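Local coordinates for UDP-L-Rhamnose Synthase (Acanthamoeba polyphaga mimivirus, PDB 7JID), which makes UDP-L-rhamnose, acting as an oxidoreductase of the short-chain dehydrogenase/reductase type with a bound NADP cofactor, at the AWU/NAP site and the interface of chains A and B. Numbering follows the deposited sequence. Chains: chain A/B, UDP-L-Rhamnose Synthase.

Contact 1: the AWU/NAP site. Residues chain A 10, 13-14, 36-37, 58-62, 69, 85, 109, 111, 139, 164, 175, 178, 182, 184, 224, 244, 249, 257. With AWU ([[(2~{R},3~{S},4~{R},5~{R})-5-[2,4-bis(oxidanylidene)pyrimidin-1-yl]-3,4-bis(oxidanyl)oxolan-2-yl]methoxy-oxidanyl-phosphoryl] [(2~{R},3~{R},4~{R},5~{R},6~{S})-6-methyl-3,4,5-tris(oxidanyl)oxan-2-yl] hydrogen phosphate), chain C; NAP (NADP nicotinamide-adenine-dinucleotide phosphate), chain D.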
# COMPACT_ATOMS: atom_id res chain seq x y z
N GLY A 10 -10.09 6.85 -15.35
CA GLY A 10 -9.16 7.95 -15.67
C GLY A 10 -9.39 8.51 -17.06
O GLY A 10 -8.48 9.13 -17.66
N GLY A 13 -8.50 12.05 -17.63
CA GLY A 13 -7.12 12.45 -17.38
C GLY A 13 -6.36 12.69 -18.67
O GLY A 13 -6.89 12.43 -19.77
N TRP A 14 -5.10 13.11 -18.55
CA TRP A 14 -4.28 13.41 -19.75
C TRP A 14 -4.17 12.16 -20.63
O TRP A 14 -4.51 12.23 -21.82
CB TRP A 14 -2.94 13.97 -19.30
CG TRP A 14 -1.95 14.22 -20.38
CD1 TRP A 14 -2.13 14.99 -21.49
CD2 TRP A 14 -0.60 13.75 -20.42
NE1 TRP A 14 -0.98 15.00 -22.24
CE2 TRP A 14 -0.02 14.25 -21.60
CE3 TRP A 14 0.17 12.93 -19.58
CZ2 TRP A 14 1.30 13.97 -21.96
CZ3 TRP A 14 1.47 12.66 -19.92
CH2 TRP A 14 2.03 13.18 -21.08
N ARG A 36 -15.42 5.52 -8.66
CA ARG A 36 -14.04 5.73 -8.16
C ARG A 36 -13.43 4.34 -7.96
O ARG A 36 -14.10 3.44 -7.44
CB ARG A 36 -14.05 6.60 -6.91
CG ARG A 36 -14.72 7.96 -7.08
CD ARG A 36 -14.11 8.73 -8.20
NE ARG A 36 -12.73 9.13 -7.89
CZ ARG A 36 -12.07 10.03 -8.59
NH1 ARG A 36 -12.64 10.58 -9.65
NH2 ARG A 36 -10.87 10.43 -8.24
N ALA A 37 -12.18 4.17 -8.38
CA ALA A 37 -11.56 2.83 -8.41
C ALA A 37 -11.43 2.26 -7.00
O ALA A 37 -11.41 1.07 -6.88
CB ALA A 37 -10.23 2.87 -9.10
N PHE A 58 -6.10 4.35 -16.18
CA PHE A 58 -5.21 5.53 -16.37
C PHE A 58 -5.31 6.44 -15.17
O PHE A 58 -5.42 7.65 -15.36
CB PHE A 58 -5.50 6.22 -17.69
CG PHE A 58 -5.43 5.27 -18.85
CD1 PHE A 58 -4.24 4.65 -19.18
CD2 PHE A 58 -6.57 4.91 -19.55
CE1 PHE A 58 -4.15 3.72 -20.20
CE2 PHE A 58 -6.48 4.01 -20.60
CZ PHE A 58 -5.29 3.39 -20.90
N ILE A 59 -5.31 5.85 -13.98
CA ILE A 59 -5.57 6.62 -12.74
C ILE A 59 -4.26 6.75 -11.97
O ILE A 59 -3.38 5.87 -12.04
CB ILE A 59 -6.68 6.04 -11.85
CG1 ILE A 59 -6.23 4.73 -11.20
CG2 ILE A 59 -7.98 5.91 -12.64
CD1 ILE A 59 -7.22 4.09 -10.26
N GLY A 60 -4.26 7.75 -11.10
CA GLY A 60 -3.22 7.92 -10.08
C GLY A 60 -3.21 9.32 -9.55
O GLY A 60 -3.99 10.17 -10.03
N ARG A 61 -2.34 9.56 -8.59
CA ARG A 61 -2.25 10.87 -7.92
C ARG A 61 -0.80 11.31 -8.04
O ARG A 61 0.05 10.67 -7.44
CB ARG A 61 -2.79 10.79 -6.49
CG ARG A 61 -2.93 12.16 -5.83
CD ARG A 61 -4.05 13.02 -6.39
NE ARG A 61 -5.23 12.22 -6.69
CZ ARG A 61 -6.22 12.57 -7.49
NH1 ARG A 61 -7.20 11.72 -7.74
NH2 ARG A 61 -6.22 13.76 -8.08
N THR A 62 -0.55 12.29 -8.90
CA THR A 62 0.83 12.59 -9.39
C THR A 62 1.12 14.08 -9.39
O THR A 62 2.25 14.44 -9.80
CB THR A 62 1.06 12.03 -10.79
OG1 THR A 62 0.16 12.69 -11.71
CG2 THR A 62 0.94 10.52 -10.79
N THR A 69 3.87 18.32 -9.77
CA THR A 69 4.74 17.12 -9.81
C THR A 69 4.38 16.19 -8.66
O THR A 69 3.63 16.56 -7.75
CB THR A 69 6.23 17.47 -9.75
OG1 THR A 69 6.55 17.79 -8.41
CG2 THR A 69 6.62 18.58 -10.71
N ASP A 85 -5.03 6.20 -4.49
CA ASP A 85 -5.11 6.34 -5.95
C ASP A 85 -4.03 5.52 -6.63
O ASP A 85 -4.24 5.15 -7.79
CB ASP A 85 -5.08 7.83 -6.34
CG ASP A 85 -6.26 8.63 -5.82
OD1 ASP A 85 -7.34 8.05 -5.56
OD2 ASP A 85 -6.10 9.89 -5.68
N THR A 109 4.21 2.39 -13.84
CA THR A 109 5.41 3.23 -13.94
C THR A 109 6.68 2.39 -13.85
O THR A 109 6.72 1.43 -13.06
CB THR A 109 5.37 4.36 -12.90
OG1 THR A 109 6.52 5.17 -13.10
CG2 THR A 109 5.35 3.82 -11.48
N CYS A 111 9.31 4.19 -12.83
CA CYS A 111 10.06 5.06 -11.87
C CYS A 111 10.19 4.36 -10.51
O CYS A 111 9.99 4.99 -9.49
CB CYS A 111 9.45 6.44 -11.85
SG CYS A 111 9.89 7.24 -13.43
N TYR A 139 5.85 8.67 -4.04
CA TYR A 139 5.22 8.15 -5.29
C TYR A 139 5.90 6.85 -5.69
O TYR A 139 5.27 5.80 -5.93
CB TYR A 139 5.38 9.13 -6.44
CG TYR A 139 4.88 8.60 -7.77
CD1 TYR A 139 3.53 8.57 -8.07
CD2 TYR A 139 5.78 8.19 -8.74
CE1 TYR A 139 3.09 8.09 -9.30
CE2 TYR A 139 5.35 7.73 -9.98
CZ TYR A 139 4.00 7.70 -10.26
OH TYR A 139 3.58 7.23 -11.49
N MET A 164 8.37 9.03 -17.76
CA MET A 164 8.64 10.37 -18.36
C MET A 164 7.90 10.51 -19.69
O MET A 164 8.47 10.84 -20.75
CB MET A 164 10.14 10.54 -18.58
CG MET A 164 10.87 10.37 -17.25
SD MET A 164 12.64 10.33 -17.42
CE MET A 164 13.13 10.52 -15.70
N PHE A 175 6.72 15.50 -20.62
CA PHE A 175 8.11 15.67 -20.12
C PHE A 175 8.79 16.84 -20.84
O PHE A 175 9.49 17.61 -20.19
CB PHE A 175 8.87 14.36 -20.30
CG PHE A 175 10.31 14.38 -19.89
CD1 PHE A 175 10.67 14.02 -18.60
CD2 PHE A 175 11.30 14.70 -20.82
CE1 PHE A 175 12.01 13.98 -18.27
CE2 PHE A 175 12.64 14.71 -20.46
CZ PHE A 175 12.98 14.35 -19.18
N LYS A 178 7.53 20.18 -19.70
CA LYS A 178 8.06 20.43 -18.34
C LYS A 178 9.51 20.90 -18.44
O LYS A 178 9.81 21.96 -17.84
CB LYS A 178 7.85 19.20 -17.45
CG LYS A 178 6.38 19.04 -17.08
CD LYS A 178 6.08 18.17 -15.92
CE LYS A 178 6.43 16.75 -16.22
NZ LYS A 178 6.25 15.90 -15.01
N TYR A 182 11.73 24.60 -17.05
CA TYR A 182 12.55 24.52 -15.82
C TYR A 182 13.79 25.41 -15.98
O TYR A 182 14.48 25.30 -17.00
CB TYR A 182 12.93 23.07 -15.49
CG TYR A 182 11.79 22.20 -14.99
CD1 TYR A 182 10.71 22.73 -14.30
CD2 TYR A 182 11.80 20.83 -15.19
CE1 TYR A 182 9.66 21.93 -13.85
CE2 TYR A 182 10.75 20.03 -14.77
CZ TYR A 182 9.68 20.56 -14.07
OH TYR A 182 8.63 19.80 -13.61
N ARG A 184 16.58 25.32 -14.32
CA ARG A 184 17.80 24.49 -14.29
C ARG A 184 17.42 23.05 -14.63
O ARG A 184 16.33 22.60 -14.18
CB ARG A 184 18.52 24.59 -12.94
CG ARG A 184 19.02 25.99 -12.63
CD ARG A 184 20.10 25.99 -11.56
NE ARG A 184 19.49 25.68 -10.29
CZ ARG A 184 20.11 25.27 -9.19
NH1 ARG A 184 21.41 25.06 -9.14
NH2 ARG A 184 19.37 25.04 -8.13
N HIS A 224 18.10 14.74 -20.94
CA HIS A 224 17.46 16.08 -21.03
C HIS A 224 18.30 16.93 -21.99
O HIS A 224 17.73 17.65 -22.81
CB HIS A 224 17.38 16.70 -19.64
CG HIS A 224 16.80 15.86 -18.56
ND1 HIS A 224 17.31 14.60 -18.23
CD2 HIS A 224 15.78 16.08 -17.72
CE1 HIS A 224 16.63 14.12 -17.21
NE2 HIS A 224 15.68 14.99 -16.90
N MET A 244 22.19 21.56 -13.65
CA MET A 244 22.46 21.37 -12.22
C MET A 244 22.66 19.89 -11.97
O MET A 244 22.16 19.05 -12.76
CB MET A 244 21.31 21.92 -11.35
CG MET A 244 19.98 21.19 -11.53
SD MET A 244 18.83 21.74 -10.28
CE MET A 244 17.31 21.04 -10.94
N GLN A 249 19.59 19.44 -7.38
CA GLN A 249 18.14 19.24 -7.60
C GLN A 249 17.48 18.73 -6.31
O GLN A 249 16.39 19.21 -6.02
CB GLN A 249 17.94 18.23 -8.73
CG GLN A 249 16.47 18.01 -9.06
CD GLN A 249 16.27 16.89 -10.06
OE1 GLN A 249 16.53 15.70 -9.79
NE2 GLN A 249 15.92 17.28 -11.27
N ARG A 257 14.24 11.88 -7.64
CA ARG A 257 13.66 11.42 -8.93
C ARG A 257 14.38 10.14 -9.37
O ARG A 257 15.60 9.96 -9.16
CB ARG A 257 13.68 12.49 -10.02
CG ARG A 257 12.88 13.75 -9.75
CD ARG A 257 11.42 13.45 -9.57
NE ARG A 257 10.60 14.66 -9.51
CZ ARG A 257 10.20 15.25 -8.40
NH1 ARG A 257 10.58 14.82 -7.21
NH2 ARG A 257 9.39 16.29 -8.51
PA AWU C . 9.09 16.30 -12.70
O1A AWU C . 9.30 16.61 -11.26
O2A AWU C . 8.50 17.38 -13.59
O3A AWU C . 8.06 15.10 -13.07
PB AWU C . 7.63 13.83 -12.11
O1B AWU C . 8.81 13.05 -11.49
O2B AWU C . 6.48 14.30 -11.19
O3B AWU C . 7.06 12.89 -13.27
C5' AWU C . 4.91 9.98 -13.03
O5' AWU C . 5.39 11.28 -13.29
C4' AWU C . 5.55 9.00 -14.00
O4' AWU C . 5.23 7.63 -13.66
C3' AWU C . 7.04 9.16 -13.93
O3' AWU C . 7.59 8.47 -15.01
C2' AWU C . 7.49 10.60 -14.09
C1' AWU C . 6.74 11.52 -13.24
N1 AWU C . 13.79 18.35 -13.47
C2 AWU C . 14.80 19.26 -13.78
O2 AWU C . 15.64 18.97 -14.65
N3 AWU C . 14.76 20.50 -13.20
C4 AWU C . 13.86 20.81 -12.23
O4 AWU C . 13.88 22.01 -11.76
C5 AWU C . 12.84 19.91 -11.94
C6 AWU C . 12.87 18.63 -12.48
C1C AWU C . 13.78 17.00 -14.09
C2C AWU C . 13.62 15.81 -13.14
C3C AWU C . 12.94 14.76 -14.06
C4C AWU C . 12.13 15.64 -14.96
C5C AWU C . 10.64 15.63 -14.71
C6' AWU C . 3.40 10.08 -13.22
O2' AWU C . 7.16 11.01 -15.41
O2C AWU C . 14.89 15.39 -12.72
O3C AWU C . 13.90 14.12 -14.88
O4C AWU C . 12.54 16.99 -14.77
O5C AWU C . 10.46 15.84 -13.29
PA NAP D . -3.81 12.79 -14.83
O1A NAP D . -4.04 13.74 -15.98
O2A NAP D . -3.74 13.34 -13.44
O5B NAP D . -4.99 11.74 -14.99
C5B NAP D . -5.33 10.87 -13.91
C4B NAP D . -6.81 10.53 -13.83
O4B NAP D . -7.07 9.53 -12.86
C3B NAP D . -7.58 11.79 -13.45
O3B NAP D . -8.64 11.85 -14.44
C2B NAP D . -8.10 11.45 -12.06
O2B NAP D . -9.40 11.93 -11.93
C1B NAP D . -8.16 9.92 -12.05
N9A NAP D . -8.14 9.24 -10.77
C8A NAP D . -7.21 9.31 -9.83
N7A NAP D . -7.50 8.51 -8.81
C5A NAP D . -8.66 7.91 -9.10
C6A NAP D . -9.50 7.00 -8.42
N6A NAP D . -9.14 6.57 -7.23
N1A NAP D . -10.66 6.63 -9.05
C2A NAP D . -10.95 7.10 -10.27
N3A NAP D . -10.23 7.98 -10.99
C4A NAP D . -9.07 8.38 -10.41
O3 NAP D . -2.50 11.87 -14.95
PN NAP D . -1.95 11.11 -16.28
O1N NAP D . -0.56 11.71 -16.37
O2N NAP D . -2.91 10.96 -17.39
O5D NAP D . -1.66 9.68 -15.65
C5D NAP D . -2.44 8.50 -15.63
C4D NAP D . -1.88 7.58 -14.51
O4D NAP D . -1.48 6.39 -15.10
C3D NAP D . -0.64 8.22 -13.93
O3D NAP D . -0.17 7.54 -12.70
C2D NAP D . 0.17 8.04 -15.23
O2D NAP D . 1.60 8.17 -15.20
C1D NAP D . -0.19 6.65 -15.68
P2B NAP D . -9.80 12.96 -10.79
O1X NAP D . -9.34 14.30 -11.17
O2X NAP D . -11.32 12.83 -10.96
O3X NAP D . -9.30 12.55 -9.40
O HOH W 1 -5.23 9.68 -17.45
O HOH W 2 16.81 13.20 -11.37
O HOH W 3 3.78 14.35 -12.06
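The 2'-phosphate of NAP is gripped end-on by the guanidinium of A:Arg36, NH1 taking O2X and NH2 taking O3X, both nearly in its plane. A:Arg61, its chain bent at chi2 and chi3, brings NH1 to NAP O3X at 2.8 Å, a straight bond (177°). Two cationic groups thus read the phosphate that distinguishes NADP from NAD. Side-on, NE and NH1 of A:Arg61 both meet A:Asp85 OD2, which holds the guanidinium in place. A:Asp85 OD1 accepts from adenine N6A from above the carboxylate plane, and the backbone N of A:Ala37 donates to NAP N1A at 3.0 Å. The Rossmann glycine loop, with A:Gly10 and A:Gly13, passes along the adenosine ribose, and A:Trp14 N, at the start of helix 14-25, donates to NAP O1A, on the adenosine-side phosphate. Adenine is sandwiched: A:Arg36 NH2 lies over one face, 3.4 Å from the centroid of the six-membered ring, and A:Ile59 CB and CG2 press on the other.

AWU is a UDP-linked 6-deoxyhexose, probably the product. Its 4-hydroxyl, AWU O4', probably marks where a 4-keto group is reduced. It lies 2.8 Å from OH of A:Tyr139, the YXXXK tyrosine, by family precedent the catalytic acid/base, and equally bonds A:Thr109 OG1, which also accepts from A:Cys111 N. A:Met164 N donates to the 3-hydroxyl, O3'. On the diphosphate, A:Lys178 NZ reaches bridging O3A and also O2A, where A:Tyr182 OH joins it in a very short bond. A:Arg257 NH2 makes a salt bridge to AWU O1A, on the alpha-phosphate, at 2.8 Å, which would help to offset the diphosphate charge. Uracil N3 donates to the carbonyl of A:Arg184 (170° at H), in the carbonyl plane. The A:Tyr182 ring stacks on uracil, centroids 3.9 Å apart and planes 16° apart, with A:Lys178 O over its other face. A:Thr62 CG2 meets the sugar methyl AWU C6' at 3.5 Å.

Contact 2: the interface of chains A and B. Residues chain A 38, 40, 88, 91-92, 95-96; chain B 131, 148-149, 152.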
# COMPACT_ATOMS: atom_id res chain seq x y z
N ASP A 38 -11.27 3.15 -6.02
CA ASP A 38 -11.15 2.80 -4.59
C ASP A 38 -12.51 2.50 -3.94
O ASP A 38 -12.53 2.13 -2.77
CB ASP A 38 -10.39 3.92 -3.88
CG ASP A 38 -11.08 5.28 -4.01
OD1 ASP A 38 -11.09 5.80 -5.15
OD2 ASP A 38 -11.66 5.73 -3.01
N GLU A 40 -14.71 -0.02 -4.11
CA GLU A 40 -14.73 -1.38 -4.70
C GLU A 40 -16.17 -1.81 -4.95
O GLU A 40 -16.44 -2.45 -5.95
CB GLU A 40 -13.95 -2.40 -3.87
CG GLU A 40 -14.49 -2.69 -2.47
CD GLU A 40 -14.45 -1.46 -1.58
OE1 GLU A 40 -13.37 -0.81 -1.46
OE2 GLU A 40 -15.53 -1.11 -1.08
N TYR A 88 -4.33 1.25 -3.81
CA TYR A 88 -5.63 0.61 -3.49
C TYR A 88 -6.57 0.56 -4.70
O TYR A 88 -7.12 -0.56 -4.99
CB TYR A 88 -6.28 1.24 -2.26
CG TYR A 88 -7.52 0.50 -1.82
CD1 TYR A 88 -7.42 -0.77 -1.25
CD2 TYR A 88 -8.78 0.98 -2.10
CE1 TYR A 88 -8.55 -1.49 -0.89
CE2 TYR A 88 -9.92 0.26 -1.73
CZ TYR A 88 -9.80 -0.99 -1.15
OH TYR A 88 -10.92 -1.72 -0.87
N LEU A 91 -5.57 -2.01 -7.27
CA LEU A 91 -5.73 -3.38 -6.77
C LEU A 91 -7.23 -3.75 -6.84
O LEU A 91 -7.51 -4.93 -7.14
CB LEU A 91 -5.16 -3.51 -5.37
CG LEU A 91 -3.76 -4.11 -5.28
CD1 LEU A 91 -3.78 -5.60 -5.61
CD2 LEU A 91 -2.80 -3.38 -6.18
N CYS A 92 -8.13 -2.83 -6.51
CA CYS A 92 -9.60 -3.07 -6.57
C CYS A 92 -9.98 -3.46 -8.00
O CYS A 92 -10.68 -4.52 -8.23
CB CYS A 92 -10.38 -1.83 -6.16
SG CYS A 92 -10.33 -1.55 -4.37
N PHE A 95 -8.66 -7.05 -8.70
CA PHE A 95 -9.44 -8.12 -8.04
C PHE A 95 -10.76 -8.30 -8.79
O PHE A 95 -11.18 -9.44 -9.02
CB PHE A 95 -9.77 -7.81 -6.58
CG PHE A 95 -8.64 -8.14 -5.63
CD1 PHE A 95 -8.22 -9.43 -5.44
CD2 PHE A 95 -7.98 -7.14 -4.95
CE1 PHE A 95 -7.16 -9.74 -4.62
CE2 PHE A 95 -6.95 -7.45 -4.09
CZ PHE A 95 -6.51 -8.74 -3.93
N ILE A 96 -11.42 -7.20 -9.08
CA ILE A 96 -12.81 -7.26 -9.65
C ILE A 96 -12.73 -7.66 -11.12
O ILE A 96 -13.53 -8.54 -11.55
CB ILE A 96 -13.54 -5.93 -9.42
CG1 ILE A 96 -13.79 -5.67 -7.93
CG2 ILE A 96 -14.85 -5.93 -10.19
CD1 ILE A 96 -14.21 -4.24 -7.65
N LYS B 131 -15.63 1.14 6.59
CA LYS B 131 -14.34 1.59 6.00
C LYS B 131 -13.61 2.45 7.01
O LYS B 131 -14.22 3.07 7.87
CB LYS B 131 -14.55 2.43 4.75
CG LYS B 131 -15.51 1.88 3.72
CD LYS B 131 -15.23 0.50 3.32
CE LYS B 131 -16.05 0.14 2.09
NZ LYS B 131 -16.01 -1.31 1.80
N ARG B 148 -8.81 -3.08 4.34
CA ARG B 148 -9.73 -3.11 3.18
C ARG B 148 -9.30 -4.25 2.27
O ARG B 148 -10.16 -5.01 1.80
CB ARG B 148 -9.73 -1.75 2.50
CG ARG B 148 -10.22 -0.65 3.43
CD ARG B 148 -10.25 0.65 2.68
NE ARG B 148 -11.32 0.63 1.71
CZ ARG B 148 -11.63 1.63 0.89
NH1 ARG B 148 -10.96 2.77 0.94
NH2 ARG B 148 -12.63 1.49 0.04
N LEU B 149 -8.00 -4.39 2.02
CA LEU B 149 -7.50 -5.41 1.06
C LEU B 149 -7.81 -6.81 1.57
O LEU B 149 -8.16 -7.70 0.78
CB LEU B 149 -6.00 -5.16 0.78
CG LEU B 149 -5.70 -3.95 -0.12
CD1 LEU B 149 -4.23 -3.54 -0.03
CD2 LEU B 149 -6.08 -4.20 -1.56
N PHE B 152 -10.93 -8.70 0.43
CA PHE B 152 -10.96 -9.45 -0.86
C PHE B 152 -10.60 -10.92 -0.63
O PHE B 152 -10.67 -11.69 -1.62
CB PHE B 152 -10.05 -8.84 -1.93
CG PHE B 152 -10.50 -7.51 -2.45
CD1 PHE B 152 -11.47 -7.43 -3.43
CD2 PHE B 152 -9.88 -6.34 -2.02
CE1 PHE B 152 -11.91 -6.20 -3.89
CE2 PHE B 152 -10.30 -5.12 -2.50
CZ PHE B 152 -11.31 -5.05 -3.43
O HOH W 4 -12.32 -4.10 0.20
O HOH W 5 -11.45 5.18 -0.30
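A:Glu40 and A:Tyr88 receive B:Arg148 at the polar end of this patch, while two phenylalanines stack at the other. A:Glu40 OE1 accepts with its syn lone pair from B:Arg148 NH2 at 2.8 Å, a salt bridge whose bent bond lies out of the guanidinium plane; carboxylate and guanidinium planes stand 78° apart. B:Lys131 comes tip to tip with the same carboxylate, B:Lys131 NZ being 2.9 Å from A:Glu40 OE2 and above the carboxylate plane. Two cations from one chain therefore share one acid of the other, which should favour its ionised form. The guanidinium of B:Arg148 also lies against A:Tyr88, whose CE2 sits over its centre, 3.4 Å from CZ of B:Arg148; ring and guanidinium are tilted by 39°.

Beyond the ring edge, B:Leu149 CD2 slides along CD1 and CE1 of A:Tyr88. The rings of A:Phe95 and B:Phe152 are stacked nearly parallel (10°) but offset, centroids 4.4 Å apart: B:Phe152 CB lies over the centre of the A:Phe95 face, and the B:Phe152 ring runs on past the rim toward A:Phe95 CB. Farther along, the tip of the B:Phe152 ring, CZ, lies against A:Cys92 SG and A:Glu40 CB, 3.8 Å from the latter.

In the second shell, A:Tyr88 OH donates to A:Glu40 OE1 at 2.7 Å, so this oxygen is held from both chains. With CG anti to its backbone N, the A:Tyr88 ring stands between A:Cys92 SG on one face and the B:Arg148 guanidinium on the other. Water 4 joins A:Tyr88 OH to the carbonyl of B:Arg148; water 5 joins B:Arg148 NH1 to A:Asp38 OD2.

Chain A contributes one side of helix 79-99 and the start of helix 40-50. Chain B contributes the end of helix 138-150 and the 3-10 helix 151-153, in a two-fold symmetric interface that may be that of a functional dimer.

The C-alpha centres of contact 1 and contact 2 lie about 23 Å apart, yet they share elements. Helix 79-99 carries A:Asp85 of contact 1 and, one turn on, A:Tyr88 of contact 2. The segment with A:Arg36 and A:Ala37 at the adenosine end of NAP continues directly into A:Asp38 at the partner chain. Helix 138-150 likewise carries A:Tyr139 near its start, at the sugar of AWU, and in chain B its far end supplies B:Arg148 to the interface. By the two-fold symmetry each subunit plays both parts, so dimerisation could help steady the cofactor pocket, although the structure alone does not show such coupling.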